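Local coordinates for protein alpha-ketoglutarate-dependent 2,4-dichlorophenoxyacetate dioxygenase (Bradyrhizobium diazoefficiens, PDB 5BKE) that probably acts as a 2-oxoglutarate-dependent dioxygenase of the TfdA family, degrading aryloxyalkanoate herbicides at a metal centre occupied here by manganese, at residues Leu8-Arg22 and Tyr40-Gln54. Residues are numbered along the deposited sequence; the frame is centred on the assembly and turned at random. Where two conformers were deposited one is given.
Sequences LQTHFVGQVSGLDLR and YAVLVFHDQDITDEQ
Gln48 OE1 accepts from the backbone N of Leu21 at 2.9 Å, and a water 2.9 Å from it, also within reach of Asp20 OD1, lies alongside. The Leu21 N-H arrives tilted from the carbonyl plane of the amide, while on the other branch Gln48 NE2 points at Leu19 O, 3.0 Å away. Bent at chi2 (-62°), the chain sets the amide of this buried residue against the backbone edge of Leu19–Leu21, where its two ends meet a C=O and an N-H two residues apart. Replaced by an alanine, Gln48 would probably leave Leu19 O and Leu21 N without these partners and tie residues 19-21 less firmly to the 40-54 segment. Upstream, strands 14-17 and 42-45 run parallel as neighbours in the main sheet, the two strands of a beta-alpha-beta crossover through helix 27-40. Gly14 N donates to Val42 O, Gly14 O accepts from Val44 N, and Val16 N reaches Val44 O at 2.9 Å. On the Val16 side of the sheet the Phe45 ring is sandwiched: Val16 CB sits over one face, 3.9 Å from the ring centroid, Leu21 CD1 over the opposite face, and Leu19 CD1 meets the edge. On the other side, His46 NE2 makes a weak bond to Gln15 OE1 (3.0 Å), ring and amide planes nearly perpendicular, while ND1 is hydrogen-bonded to Asp253 OD1.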
ATOM      1  N   LEU C   8      -5.832  23.220  21.462  1.00 24.13           N
ATOM      2  CA  LEU C   8      -4.673  23.969  21.990  1.00 23.01           C
ATOM      3  C   LEU C   8      -3.339  23.217  21.999  1.00 21.61           C
ATOM      4  O   LEU C   8      -2.281  23.833  22.150  1.00 20.88           O
ATOM      5  CB  LEU C   8      -4.963  24.531  23.400  1.00 22.69           C
ATOM      6  CG  LEU C   8      -6.110  25.522  23.645  1.00 22.81           C
ATOM      7  CD1 LEU C   8      -6.112  25.940  25.110  1.00 21.80           C
ATOM      8  CD2 LEU C   8      -6.048  26.752  22.741  1.00 22.45           C
ATOM      9  N   GLN C   9      -3.390  21.898  21.860  1.00 21.31           N
ATOM     10  CA  GLN C   9      -2.182  21.067  21.866  1.00 22.35           C
ATOM     11  C   GLN C   9      -2.335  20.014  20.779  1.00 23.31           C
ATOM     12  O   GLN C   9      -3.469  19.678  20.415  1.00 22.90           O
ATOM     13  CB  GLN C   9      -1.981  20.417  23.241  1.00 21.87           C
ATOM     14  CG  GLN C   9      -0.533  20.088  23.608  1.00 22.07           C
ATOM     15  CD  GLN C   9      -0.126  18.656  23.281  1.00 21.94           C
ATOM     16  OE1 GLN C   9      -0.965  17.810  22.969  1.00 22.11           O
ATOM     17  NE2 GLN C   9       1.170  18.374  23.377  1.00 21.36           N
ATOM     18  N   THR C  10      -1.209  19.484  20.276  1.00 24.42           N
ATOM     19  CA  THR C  10      -1.272  18.548  19.147  0.52 25.01           C
ATOM     20  C   THR C  10      -2.185  17.358  19.408  1.00 25.45           C
ATOM     21  O   THR C  10      -2.915  16.970  18.508  1.00 25.28           O
ATOM     22  CB  THR C  10       0.104  18.056  18.649  0.52 25.35           C
ATOM     23  OG1 THR C  10       0.850  17.497  19.737  0.52 25.04           O
ATOM     24  CG2 THR C  10       0.884  19.198  17.987  0.52 25.71           C
ATOM     25  N   HIS C  11      -2.184  16.818  20.630  1.00 25.84           N
ATOM     26  CA  HIS C  11      -2.923  15.583  20.939  1.00 26.09           C
ATOM     27  C   HIS C  11      -4.285  15.749  21.583  1.00 25.82           C
ATOM     28  O   HIS C  11      -5.124  14.853  21.472  1.00 26.82           O
ATOM     29  CB  HIS C  11      -2.089  14.686  21.847  1.00 27.19           C
ATOM     30  CG  HIS C  11      -0.940  14.028  21.157  1.00 28.41           C
ATOM     31  ND1 HIS C  11       0.347  14.512  21.233  1.00 29.39           N
ATOM     32  CD2 HIS C  11      -0.879  12.916  20.391  1.00 29.36           C
ATOM     33  CE1 HIS C  11       1.153  13.722  20.549  1.00 29.78           C
ATOM     34  NE2 HIS C  11       0.433  12.746  20.028  1.00 30.85           N
ATOM     35  N   PHE C  12      -4.488  16.873  22.273  1.00 24.37           N
ATOM     36  CA  PHE C  12      -5.650  17.070  23.160  1.00 23.82           C
ATOM     37  C   PHE C  12      -5.812  18.546  23.552  1.00 23.18           C
ATOM     38  O   PHE C  12      -5.055  19.403  23.054  1.00 22.77           O
ATOM     39  CB  PHE C  12      -5.570  16.119  24.387  1.00 23.02           C
ATOM     40  CG  PHE C  12      -4.554  16.511  25.450  1.00 23.62           C
ATOM     41  CD1 PHE C  12      -3.250  16.919  25.131  1.00 23.85           C
ATOM     42  CD2 PHE C  12      -4.904  16.419  26.802  1.00 23.93           C
ATOM     43  CE1 PHE C  12      -2.336  17.258  26.131  1.00 24.05           C
ATOM     44  CE2 PHE C  12      -4.002  16.753  27.806  1.00 24.20           C
ATOM     45  CZ  PHE C  12      -2.713  17.170  27.472  1.00 25.35           C
ATOM     46  N   VAL C  13      -6.788  18.825  24.430  1.00 21.09           N
ATOM     47  CA  VAL C  13      -7.103  20.173  24.986  1.00 20.79           C
ATOM     48  C   VAL C  13      -7.893  21.035  24.010  1.00 21.71           C
ATOM     49  O   VAL C  13      -7.404  21.377  22.919  1.00 21.61           O
ATOM     50  CB  VAL C  13      -5.866  20.964  25.535  1.00 20.45           C
ATOM     51  CG1 VAL C  13      -6.287  22.240  26.258  1.00 20.10           C
ATOM     52  CG2 VAL C  13      -5.016  20.107  26.460  1.00 19.86           C
ATOM     53  N   GLY C  14      -9.118  21.379  24.408  1.00 21.44           N
ATOM     54  CA  GLY C  14      -9.944  22.313  23.654  1.00 22.22           C
ATOM     55  C   GLY C  14     -10.278  23.593  24.397  1.00 24.02           C
ATOM     56  O   GLY C  14     -10.533  23.583  25.610  1.00 24.55           O
ATOM     57  N   GLN C  15     -10.277  24.702  23.663  1.00 25.44           N
ATOM     58  CA  GLN C  15     -10.724  25.988  24.191  1.00 26.25           C
ATOM     59  C   GLN C  15     -12.160  26.202  23.762  1.00 26.04           C
ATOM     60  O   GLN C  15     -12.482  26.110  22.571  1.00 25.59           O
ATOM     61  CB  GLN C  15      -9.833  27.135  23.703  1.00 28.21           C
ATOM     62  CG  GLN C  15     -10.206  28.500  24.268  1.00 31.17           C
ATOM     63  CD  GLN C  15      -9.176  29.567  23.949  1.00 33.62           C
ATOM     64  OE1 GLN C  15      -8.039  29.519  24.429  1.00 36.63           O
ATOM     65  NE2 GLN C  15      -9.574  30.545  23.152  1.00 34.03           N
ATOM     66  N   VAL C  16     -13.021  26.479  24.738  1.00 24.39           N
ATOM     67  CA  VAL C  16     -14.453  26.621  24.477  1.00 23.61           C
ATOM     68  C   VAL C  16     -14.893  28.078  24.569  1.00 23.72           C
ATOM     69  O   VAL C  16     -14.546  28.780  25.517  1.00 25.75           O
ATOM     70  CB  VAL C  16     -15.300  25.756  25.437  1.00 22.48           C
ATOM     71  CG1 VAL C  16     -16.754  25.751  25.003  1.00 21.94           C
ATOM     72  CG2 VAL C  16     -14.771  24.331  25.495  1.00 22.79           C
ATOM     73  N   SER C  17     -15.686  28.518  23.601  1.00 24.14           N
ATOM     74  CA  SER C  17     -16.250  29.867  23.630  1.00 25.21           C
ATOM     75  C   SER C  17     -17.744  29.833  23.354  1.00 24.04           C
ATOM     76  O   SER C  17     -18.253  28.849  22.821  1.00 23.66           O
ATOM     77  CB  SER C  17     -15.522  30.779  22.625  1.00 27.25           C
ATOM     78  OG  SER C  17     -15.536  30.202  21.332  1.00 30.05           O
ATOM     79  N   GLY C  18     -18.445  30.895  23.741  1.00 23.84           N
ATOM     80  CA  GLY C  18     -19.871  31.030  23.450  1.00 24.71           C
ATOM     81  C   GLY C  18     -20.790  30.539  24.561  1.00 25.89           C
ATOM     82  O   GLY C  18     -22.003  30.614  24.419  1.00 26.51           O
ATOM     83  N   LEU C  19     -20.219  30.036  25.659  1.00 25.62           N
ATOM     84  CA  LEU C  19     -21.022  29.583  26.807  1.00 25.29           C
ATOM     85  C   LEU C  19     -20.815  30.457  28.029  1.00 25.27           C
ATOM     86  O   LEU C  19     -19.691  30.827  28.359  1.00 26.39           O
ATOM     87  CB  LEU C  19     -20.719  28.125  27.171  1.00 24.18           C
ATOM     88  CG  LEU C  19     -21.008  26.988  26.189  1.00 24.04           C
ATOM     89  CD1 LEU C  19     -20.605  25.678  26.843  1.00 24.21           C
ATOM     90  CD2 LEU C  19     -22.462  26.918  25.745  1.00 23.79           C
ATOM     91  N   ASP C  20     -21.910  30.784  28.695  1.00 25.65           N
ATOM     92  CA  ASP C  20     -21.858  31.577  29.909  1.00 26.64           C
ATOM     93  C   ASP C  20     -22.174  30.641  31.080  1.00 26.36           C
ATOM     94  O   ASP C  20     -23.318  30.210  31.252  1.00 24.85           O
ATOM     95  CB  ASP C  20     -22.843  32.753  29.787  1.00 27.83           C
ATOM     96  CG  ASP C  20     -23.075  33.496  31.096  1.00 28.07           C
ATOM     97  OD1 ASP C  20     -22.200  33.499  32.002  1.00 27.94           O
ATOM     98  OD2 ASP C  20     -24.156  34.105  31.193  1.00 28.71           O
ATOM     99  N   LEU C  21     -21.143  30.333  31.868  1.00 27.24           N
ATOM    100  CA  LEU C  21     -21.239  29.349  32.952  1.00 27.63           C
ATOM    101  C   LEU C  21     -21.903  29.871  34.232  1.00 29.28           C
ATOM    102  O   LEU C  21     -22.085  29.111  35.189  1.00 31.21           O
ATOM    103  CB  LEU C  21     -19.866  28.724  33.242  1.00 26.84           C
ATOM    104  CG  LEU C  21     -19.124  28.018  32.086  1.00 27.13           C
ATOM    105  CD1 LEU C  21     -17.823  27.405  32.584  1.00 26.34           C
ATOM    106  CD2 LEU C  21     -19.970  26.962  31.370  1.00 26.47           C
ATOM    107  N   ARG C  22     -22.258  31.160  34.243  1.00 29.79           N
ATOM    108  CA  ARG C  22     -23.109  31.759  35.287  1.00 32.22           C
ATOM    109  C   ARG C  22     -24.552  31.283  35.175  1.00 32.46           C
ATOM    110  O   ARG C  22     -25.309  31.328  36.157  1.00 31.21           O
ATOM    111  CB  ARG C  22     -23.100  33.284  35.179  1.00 34.86           C
ATOM    112  CG  ARG C  22     -21.895  33.962  35.800  1.00 38.41           C
ATOM    113  CD  ARG C  22     -21.188  34.895  34.832  1.00 43.43           C
ATOM    114  NE  ARG C  22     -22.074  35.846  34.154  1.00 48.48           N
ATOM    115  CZ  ARG C  22     -22.279  37.108  34.528  1.00 51.82           C
ATOM    116  NH1 ARG C  22     -21.677  37.615  35.605  1.00 52.48           N
ATOM    117  NH2 ARG C  22     -23.100  37.870  33.817  1.00 53.02           N
ATOM    118  N   TYR C  40     -11.396  15.753  23.891  1.00 20.34           N
ATOM    119  CA  TYR C  40     -10.253  16.616  24.217  1.00 19.54           C
ATOM    120  C   TYR C  40      -9.598  16.354  25.578  1.00 19.91           C
ATOM    121  O   TYR C  40      -8.437  16.718  25.787  1.00 19.73           O
ATOM    122  CB  TYR C  40     -10.645  18.088  24.076  1.00 19.59           C
ATOM    123  CG  TYR C  40     -11.070  18.464  22.666  1.00 20.04           C
ATOM    124  CD1 TYR C  40     -10.105  18.749  21.679  1.00 19.87           C
ATOM    125  CD2 TYR C  40     -12.424  18.526  22.311  1.00 19.55           C
ATOM    126  CE1 TYR C  40     -10.477  19.093  20.380  1.00 20.20           C
ATOM    127  CE2 TYR C  40     -12.810  18.873  21.017  1.00 20.08           C
ATOM    128  CZ  TYR C  40     -11.830  19.152  20.054  1.00 20.91           C
ATOM    129  OH  TYR C  40     -12.191  19.500  18.775  1.00 21.80           O
ATOM    130  N   ALA C  41     -10.337  15.723  26.494  1.00 19.80           N
ATOM    131  CA  ALA C  41      -9.861  15.397  27.863  1.00 19.88           C
ATOM    132  C   ALA C  41      -9.708  16.587  28.825  1.00 20.24           C
ATOM    133  O   ALA C  41      -9.858  16.423  30.055  1.00 20.66           O
ATOM    134  CB  ALA C  41      -8.598  14.526  27.846  1.00 18.87           C
ATOM    135  N   VAL C  42      -9.408  17.761  28.275  1.00 19.30           N
ATOM    136  CA  VAL C  42      -9.248  19.003  29.034  1.00 19.67           C
ATOM    137  C   VAL C  42      -9.933  20.126  28.249  1.00 20.81           C
ATOM    138  O   VAL C  42      -9.755  20.252  27.025  1.00 20.20           O
ATOM    139  CB  VAL C  42      -7.756  19.374  29.300  1.00 19.36           C
ATOM    140  CG1 VAL C  42      -7.635  20.634  30.146  1.00 19.60           C
ATOM    141  CG2 VAL C  42      -6.994  18.256  29.984  1.00 18.73           C
ATOM    142  N   LEU C  43     -10.720  20.932  28.956  1.00 21.05           N
ATOM    143  CA  LEU C  43     -11.409  22.059  28.358  1.00 21.33           C
ATOM    144  C   LEU C  43     -11.079  23.343  29.103  1.00 22.60           C
ATOM    145  O   LEU C  43     -11.010  23.354  30.332  1.00 22.85           O
ATOM    146  CB  LEU C  43     -12.924  21.818  28.293  1.00 20.78           C
ATOM    147  CG  LEU C  43     -13.467  20.701  27.389  1.00 20.80           C
ATOM    148  CD1 LEU C  43     -14.991  20.694  27.449  1.00 19.97           C
ATOM    149  CD2 LEU C  43     -12.969  20.797  25.938  1.00 20.75           C
ATOM    150  N   VAL C  44     -10.869  24.416  28.338  1.00 23.75           N
ATOM    151  CA  VAL C  44     -10.456  25.723  28.855  1.00 23.15           C
ATOM    152  C   VAL C  44     -11.556  26.722  28.516  1.00 23.66           C
ATOM    153  O   VAL C  44     -11.938  26.861  27.357  1.00 23.93           O
ATOM    154  CB  VAL C  44      -9.102  26.170  28.233  1.00 23.81           C
ATOM    155  CG1 VAL C  44      -8.711  27.583  28.676  1.00 22.83           C
ATOM    156  CG2 VAL C  44      -7.994  25.179  28.574  1.00 22.81           C
ATOM    157  N   PHE C  45     -12.093  27.384  29.536  1.00 23.92           N
ATOM    158  CA  PHE C  45     -13.097  28.427  29.351  1.00 24.48           C
ATOM    159  C   PHE C  45     -12.459  29.691  29.896  1.00 26.72           C
ATOM    160  O   PHE C  45     -11.942  29.685  31.014  1.00 28.24           O
ATOM    161  CB  PHE C  45     -14.378  28.143  30.156  1.00 23.01           C
ATOM    162  CG  PHE C  45     -15.156  26.923  29.711  1.00 22.24           C
ATOM    163  CD1 PHE C  45     -14.737  25.628  30.056  1.00 21.61           C
ATOM    164  CD2 PHE C  45     -16.355  27.069  29.006  1.00 21.83           C
ATOM    165  CE1 PHE C  45     -15.472  24.513  29.667  1.00 21.23           C
ATOM    166  CE2 PHE C  45     -17.094  25.952  28.614  1.00 21.75           C
ATOM    167  CZ  PHE C  45     -16.647  24.673  28.942  1.00 21.38           C
ATOM    168  N   HIS C  46     -12.498  30.771  29.124  1.00 27.94           N
ATOM    169  CA  HIS C  46     -12.013  32.071  29.603  1.00 29.12           C
ATOM    170  C   HIS C  46     -13.176  32.937  30.113  1.00 27.86           C
ATOM    171  O   HIS C  46     -14.323  32.739  29.710  1.00 27.20           O
ATOM    172  CB  HIS C  46     -11.209  32.802  28.504  1.00 28.58           C
ATOM    173  CG  HIS C  46      -9.968  32.078  28.077  1.00 28.54           C
ATOM    174  ND1 HIS C  46      -8.912  31.843  28.931  1.00 30.04           N
ATOM    175  CD2 HIS C  46      -9.613  31.536  26.888  1.00 28.95           C
ATOM    176  CE1 HIS C  46      -7.960  31.189  28.287  1.00 29.86           C
ATOM    177  NE2 HIS C  46      -8.359  30.994  27.044  1.00 29.28           N
ATOM    178  N   ASP C  47     -12.865  33.888  30.999  1.00 28.69           N
ATOM    179  CA  ASP C  47     -13.835  34.892  31.480  1.00 29.79           C
ATOM    180  C   ASP C  47     -15.121  34.254  32.013  1.00 28.89           C
ATOM    181  O   ASP C  47     -16.221  34.512  31.517  1.00 28.78           O
ATOM    182  CB  ASP C  47     -14.149  35.934  30.383  1.00 31.03           C
ATOM    183  CG  ASP C  47     -12.895  36.517  29.751  1.00 33.32           C
ATOM    184  OD1 ASP C  47     -12.167  37.262  30.448  1.00 33.66           O
ATOM    185  OD2 ASP C  47     -12.636  36.224  28.555  1.00 36.06           O
ATOM    186  N   GLN C  48     -14.964  33.389  33.008  1.00 28.90           N
ATOM    187  CA  GLN C  48     -16.113  32.764  33.652  1.00 29.54           C
ATOM    188  C   GLN C  48     -16.158  33.194  35.112  1.00 29.79           C
ATOM    189  O   GLN C  48     -15.714  32.465  36.003  1.00 30.76           O
ATOM    190  CB  GLN C  48     -16.088  31.241  33.479  1.00 28.74           C
ATOM    191  CG  GLN C  48     -16.110  30.758  32.031  1.00 27.80           C
ATOM    192  CD  GLN C  48     -17.356  31.149  31.246  1.00 28.17           C
ATOM    193  OE1 GLN C  48     -18.434  31.344  31.805  1.00 27.08           O
ATOM    194  NE2 GLN C  48     -17.206  31.260  29.926  1.00 28.17           N
ATOM    195  N   ASP C  49     -16.666  34.409  35.319  1.00 30.77           N
ATOM    196  CA  ASP C  49     -16.764  35.047  36.632  1.00 32.68           C
ATOM    197  C   ASP C  49     -17.955  34.443  37.367  1.00 31.51           C
ATOM    198  O   ASP C  49     -19.074  34.976  37.339  1.00 32.75           O
ATOM    199  CB  ASP C  49     -16.916  36.567  36.466  1.00 35.34           C
ATOM    200  CG  ASP C  49     -16.883  37.334  37.790  1.00 35.93           C
ATOM    201  OD1 ASP C  49     -16.695  36.736  38.873  1.00 36.39           O
ATOM    202  OD2 ASP C  49     -17.047  38.571  37.731  1.00 38.15           O
ATOM    203  N   ILE C  50     -17.699  33.320  38.021  1.00 28.98           N
ATOM    204  CA  ILE C  50     -18.769  32.489  38.577  1.00 28.37           C
ATOM    205  C   ILE C  50     -18.696  32.424  40.111  1.00 27.49           C
ATOM    206  O   ILE C  50     -17.623  32.613  40.693  1.00 27.08           O
ATOM    207  CB  ILE C  50     -18.747  31.069  37.953  1.00 27.35           C
ATOM    208  CG1 ILE C  50     -17.345  30.433  38.111  1.00 27.12           C
ATOM    209  CG2 ILE C  50     -19.223  31.124  36.495  1.00 24.67           C
ATOM    210  CD1 ILE C  50     -17.221  29.013  37.606  1.00 26.65           C
ATOM    211  N   THR C  51     -19.843  32.191  40.744  1.00 27.64           N
ATOM    212  CA  THR C  51     -19.914  31.881  42.179  1.00 27.77           C
ATOM    213  C   THR C  51     -19.641  30.386  42.397  1.00 27.15           C
ATOM    214  O   THR C  51     -19.691  29.599  41.454  1.00 27.92           O
ATOM    215  CB  THR C  51     -21.296  32.224  42.774  1.00 27.70           C
ATOM    216  OG1 THR C  51     -22.295  31.419  42.143  1.00 28.23           O
ATOM    217  CG2 THR C  51     -21.643  33.707  42.584  1.00 27.52           C
ATOM    218  N   ASP C  52     -19.357  30.004  43.636  1.00 26.73           N
ATOM    219  CA  ASP C  52     -19.192  28.599  44.010  1.00 27.60           C
ATOM    220  C   ASP C  52     -20.403  27.760  43.618  1.00 27.19           C
ATOM    221  O   ASP C  52     -20.253  26.679  43.051  1.00 27.66           O
ATOM    222  CB  ASP C  52     -18.943  28.474  45.516  1.00 28.35           C
ATOM    223  CG  ASP C  52     -17.540  28.890  45.920  1.00 29.70           C
ATOM    224  OD1 ASP C  52     -16.797  29.472  45.087  1.00 32.56           O
ATOM    225  OD2 ASP C  52     -17.171  28.632  47.082  1.00 29.35           O
ATOM    226  N   GLU C  53     -21.593  28.280  43.889  1.00 26.95           N
ATOM    227  CA  GLU C  53     -22.838  27.615  43.517  1.00 27.96           C
ATOM    228  C   GLU C  53     -23.029  27.468  42.001  1.00 26.96           C
ATOM    229  O   GLU C  53     -23.453  26.401  41.533  1.00 26.99           O
ATOM    230  CB  GLU C  53     -24.040  28.307  44.166  1.00 29.73           C
ATOM    231  CG  GLU C  53     -24.099  28.097  45.680  1.00 33.95           C
ATOM    232  CD  GLU C  53     -25.309  28.733  46.360  1.00 37.12           C
ATOM    233  OE1 GLU C  53     -25.866  29.733  45.845  1.00 38.10           O
ATOM    234  OE2 GLU C  53     -25.705  28.226  47.437  1.00 38.88           O
ATOM    235  N   GLN C  54     -22.718  28.523  41.243  1.00 25.17           N
ATOM    236  CA  GLN C  54     -22.848  28.479  39.780  1.00 24.12           C
ATOM    237  C   GLN C  54     -21.884  27.439  39.183  1.00 22.70           C
ATOM    238  O   GLN C  54     -22.256  26.703  38.266  1.00 22.50           O
ATOM    239  CB  GLN C  54     -22.643  29.865  39.155  1.00 23.52           C
ATOM    240  CG  GLN C  54     -23.826  30.816  39.311  1.00 23.19           C
ATOM    241  CD  GLN C  54     -23.444  32.289  39.130  1.00 23.30           C
ATOM    242  OE1 GLN C  54     -22.263  32.643  39.078  1.00 23.18           O
ATOM    243  NE2 GLN C  54     -24.448  33.150  39.046  1.00 22.43           N
TER
HETATM  244  O   HOH W   1     -19.472  34.065  32.024  1.00 41.91           O
HETATM  245  O   HOH W   2     -23.978  27.581  36.431  1.00 17.89           O